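PDB 4ESK: leukocyte-associated immunoglobulin-like receptor 1 from Mus musculus, which acts as an inhibitory immune receptor that restrains the cytolytic function of natural killer cells, B cells and T cells, here represented by its extracellular immunoglobulin-like domain. Local coordinates for residues V42-D47 with Y78-S83. Numbering follows the deposited sequence. Where two conformers were deposited one is given.
Sequences VRLEKD and YSCIYS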
loop_
_atom_site.group_PDB
_atom_site.type_symbol
_atom_site.label_atom_id
_atom_site.label_comp_id
_atom_site.label_asym_id
_atom_site.label_seq_id
_atom_site.Cartn_x
_atom_site.Cartn_y
_atom_site.Cartn_z
ATOM N N VAL A 42 7.088 0.532 -8.648
ATOM C CA VAL A 42 6.440 0.172 -7.399
ATOM C C VAL A 42 5.053 -0.369 -7.730
ATOM O O VAL A 42 4.314 0.200 -8.552
ATOM C CB VAL A 42 6.373 1.352 -6.408
ATOM C CG1 VAL A 42 5.692 2.570 -7.013
ATOM C CG2 VAL A 42 5.678 0.911 -5.122
ATOM N N ARG A 43 4.711 -1.469 -7.090
ATOM C CA ARG A 43 3.414 -2.074 -7.293
ATOM C C ARG A 43 2.710 -2.371 -5.978
ATOM O O ARG A 43 3.334 -2.682 -4.939
ATOM C CB ARG A 43 3.503 -3.303 -8.164
ATOM C CG ARG A 43 4.091 -4.553 -7.557
ATOM C CD ARG A 43 4.051 -5.641 -8.626
ATOM N NE ARG A 43 4.601 -6.923 -8.199
ATOM C CZ ARG A 43 5.881 -7.292 -8.302
ATOM N NH1 ARG A 43 6.814 -6.478 -8.786
ATOM N NH2 ARG A 43 6.232 -8.499 -7.910
ATOM N N LEU A 44 1.406 -2.192 -6.032
ATOM C CA LEU A 44 0.539 -2.597 -4.959
ATOM C C LEU A 44 0.035 -3.967 -5.337
ATOM O O LEU A 44 -0.619 -4.124 -6.385
ATOM C CB LEU A 44 -0.583 -1.582 -4.826
ATOM C CG LEU A 44 -1.526 -1.643 -3.645
ATOM C CD1 LEU A 44 -0.749 -1.698 -2.323
ATOM C CD2 LEU A 44 -2.392 -0.398 -3.743
ATOM N N GLU A 45 0.373 -4.950 -4.520
ATOM C CA GLU A 45 -0.074 -6.327 -4.694
ATOM C C GLU A 45 -1.315 -6.530 -3.831
ATOM O O GLU A 45 -1.328 -6.121 -2.669
ATOM C CB GLU A 45 1.012 -7.319 -4.274
ATOM C CG GLU A 45 0.670 -8.784 -4.589
ATOM C CD GLU A 45 1.698 -9.786 -4.080
ATOM O OE1 GLU A 45 2.518 -10.251 -4.888
ATOM O OE2 GLU A 45 1.696 -10.114 -2.863
ATOM N N LYS A 46 -2.346 -7.145 -4.406
ATOM C CA LYS A 46 -3.552 -7.524 -3.650
ATOM C C LYS A 46 -3.797 -9.001 -3.842
ATOM O O LYS A 46 -3.913 -9.449 -4.984
ATOM C CB LYS A 46 -4.761 -6.736 -4.142
ATOM C CG LYS A 46 -6.113 -7.094 -3.494
ATOM C CD LYS A 46 -7.219 -6.256 -4.106
ATOM C CE LYS A 46 -8.577 -6.521 -3.476
ATOM N NZ LYS A 46 -9.011 -7.944 -3.602
ATOM N N ASP A 47 -3.876 -9.750 -2.742
ATOM C CA ASP A 47 -4.205 -11.185 -2.758
ATOM C C ASP A 47 -3.309 -11.971 -3.732
ATOM O O ASP A 47 -3.794 -12.773 -4.524
ATOM C CB ASP A 47 -5.688 -11.385 -3.103
ATOM C CG ASP A 47 -6.620 -10.719 -2.106
ATOM O OD1 ASP A 47 -6.248 -10.630 -0.921
ATOM O OD2 ASP A 47 -7.729 -10.288 -2.513
ATOM N N TYR A 78 -2.977 -6.579 1.223
ATOM C CA TYR A 78 -2.199 -5.674 0.404
ATOM C C TYR A 78 -0.769 -5.580 0.888
ATOM O O TYR A 78 -0.520 -5.585 2.091
ATOM C CB TYR A 78 -2.784 -4.275 0.455
ATOM C CG TYR A 78 -4.125 -4.130 -0.243
ATOM C CD1 TYR A 78 -4.206 -3.645 -1.541
ATOM C CD2 TYR A 78 -5.298 -4.489 0.409
ATOM C CE1 TYR A 78 -5.429 -3.503 -2.185
ATOM C CE2 TYR A 78 -6.530 -4.356 -0.225
ATOM C CZ TYR A 78 -6.583 -3.860 -1.505
ATOM O OH TYR A 78 -7.807 -3.711 -2.112
ATOM N N SER A 79 0.152 -5.499 -0.070
ATOM C CA SER A 79 1.545 -5.221 0.236
ATOM C C SER A 79 2.156 -4.399 -0.895
ATOM O O SER A 79 1.667 -4.428 -2.056
ATOM C CB SER A 79 2.311 -6.521 0.453
ATOM O OG SER A 79 2.273 -7.324 -0.704
ATOM N N CYS A 80 3.194 -3.633 -0.568
ATOM C CA CYS A 80 3.919 -2.853 -1.574
ATOM C C CYS A 80 5.173 -3.633 -2.001
ATOM O O CYS A 80 5.876 -4.163 -1.159
ATOM C CB CYS A 80 4.352 -1.501 -0.996
ATOM S SG CYS A 80 2.981 -0.408 -0.498
ATOM N N ILE A 81 5.455 -3.685 -3.302
ATOM C CA ILE A 81 6.681 -4.325 -3.831
ATOM C C ILE A 81 7.417 -3.321 -4.711
ATOM O O ILE A 81 6.837 -2.746 -5.648
ATOM C CB ILE A 81 6.410 -5.606 -4.661
ATOM C CG1 ILE A 81 5.580 -6.601 -3.828
ATOM C CG2 ILE A 81 7.747 -6.184 -5.139
ATOM C CD1 ILE A 81 5.000 -7.786 -4.564
ATOM N N TYR A 82 8.686 -3.091 -4.389
ATOM C CA TYR A 82 9.549 -2.222 -5.167
ATOM C C TYR A 82 10.427 -3.126 -6.010
ATOM O O TYR A 82 10.913 -4.140 -5.508
ATOM C CB TYR A 82 10.415 -1.354 -4.246
ATOM C CG TYR A 82 9.675 -0.172 -3.696
ATOM C CD1 TYR A 82 8.929 -0.287 -2.531
ATOM C CD2 TYR A 82 9.687 1.059 -4.355
ATOM C CE1 TYR A 82 8.249 0.783 -2.022
ATOM C CE2 TYR A 82 8.971 2.122 -3.866
ATOM C CZ TYR A 82 8.259 1.977 -2.686
ATOM O OH TYR A 82 7.579 3.043 -2.205
ATOM N N SER A 83 10.621 -2.775 -7.277
ATOM C CA SER A 83 11.420 -3.621 -8.168
ATOM C C SER A 83 12.268 -2.844 -9.166
ATOM O O SER A 83 12.048 -1.664 -9.431
ATOM C CB SER A 83 10.522 -4.627 -8.904
ATOM O OG SER A 83 9.612 -3.964 -9.740
HETATM O O HOH W 1 7.271 -3.226 -8.615
#
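Arg43 and Ile81 face each other as a hydrogen-bonded antiparallel pair: Arg43 N donates a hydrogen bond to Ile81 O at 2.9 Å, and Ile81 N donates one back to Arg43 O. Glu45 and Ser79 repeat the exchange two residues on, with Glu45 N to Ser79 O at 2.8 Å. Strands 41-46 and 76-84 are thereby joined as inner neighbours of the larger sheet of the immunoglobulin fold.

The face bearing Val42, Leu44, Lys46, Tyr78, Cys80 and Tyr82 is apolar apart from the lysine ammonium and the tyrosine hydroxyls. Val42 CG2, anti to the backbone N, lies over the Tyr82 ring, 3.8 Å from its centroid, a CH-pi contact suited to a compact branched residue. Leu44 CG meets the edge of the Tyr78 ring at CD1. Lys46 lies alongside that ring, CG over one face at 4.1 Å from the centroid, and its length carries NZ on to a salt bridge with Asp47 OD2. The tyrosine hydroxyls are bonded beyond the pair, Tyr78 OH to Ile74 O and Tyr82 OH to Asp63 OD1.

On the other face, the Arg43 chain runs extended as far as NE, and chi4 (-89°) brings CZ and one guanidinium face over Ile81, whose CD1 is 3.6 Å from NH2. Water 1 accepts from NH1, donates to Ile81 O and bonds Ser83 OG at 2.7 Å. An alanine in place of Arg43 would probably strip the guanidinium from Ile81 CG2, thin the cover of CD1 and deprive this water of its donor. Glu45 OE1 also touches Ile81 CD1, while OE2 forms a salt bridge with Arg91.

The chemistry differs by face: greasy side chains pack toward strands 26-31 and 62-67 around the Cys30-Cys80 disulfide, whereas charged chains on the outer face shield one isoleucine.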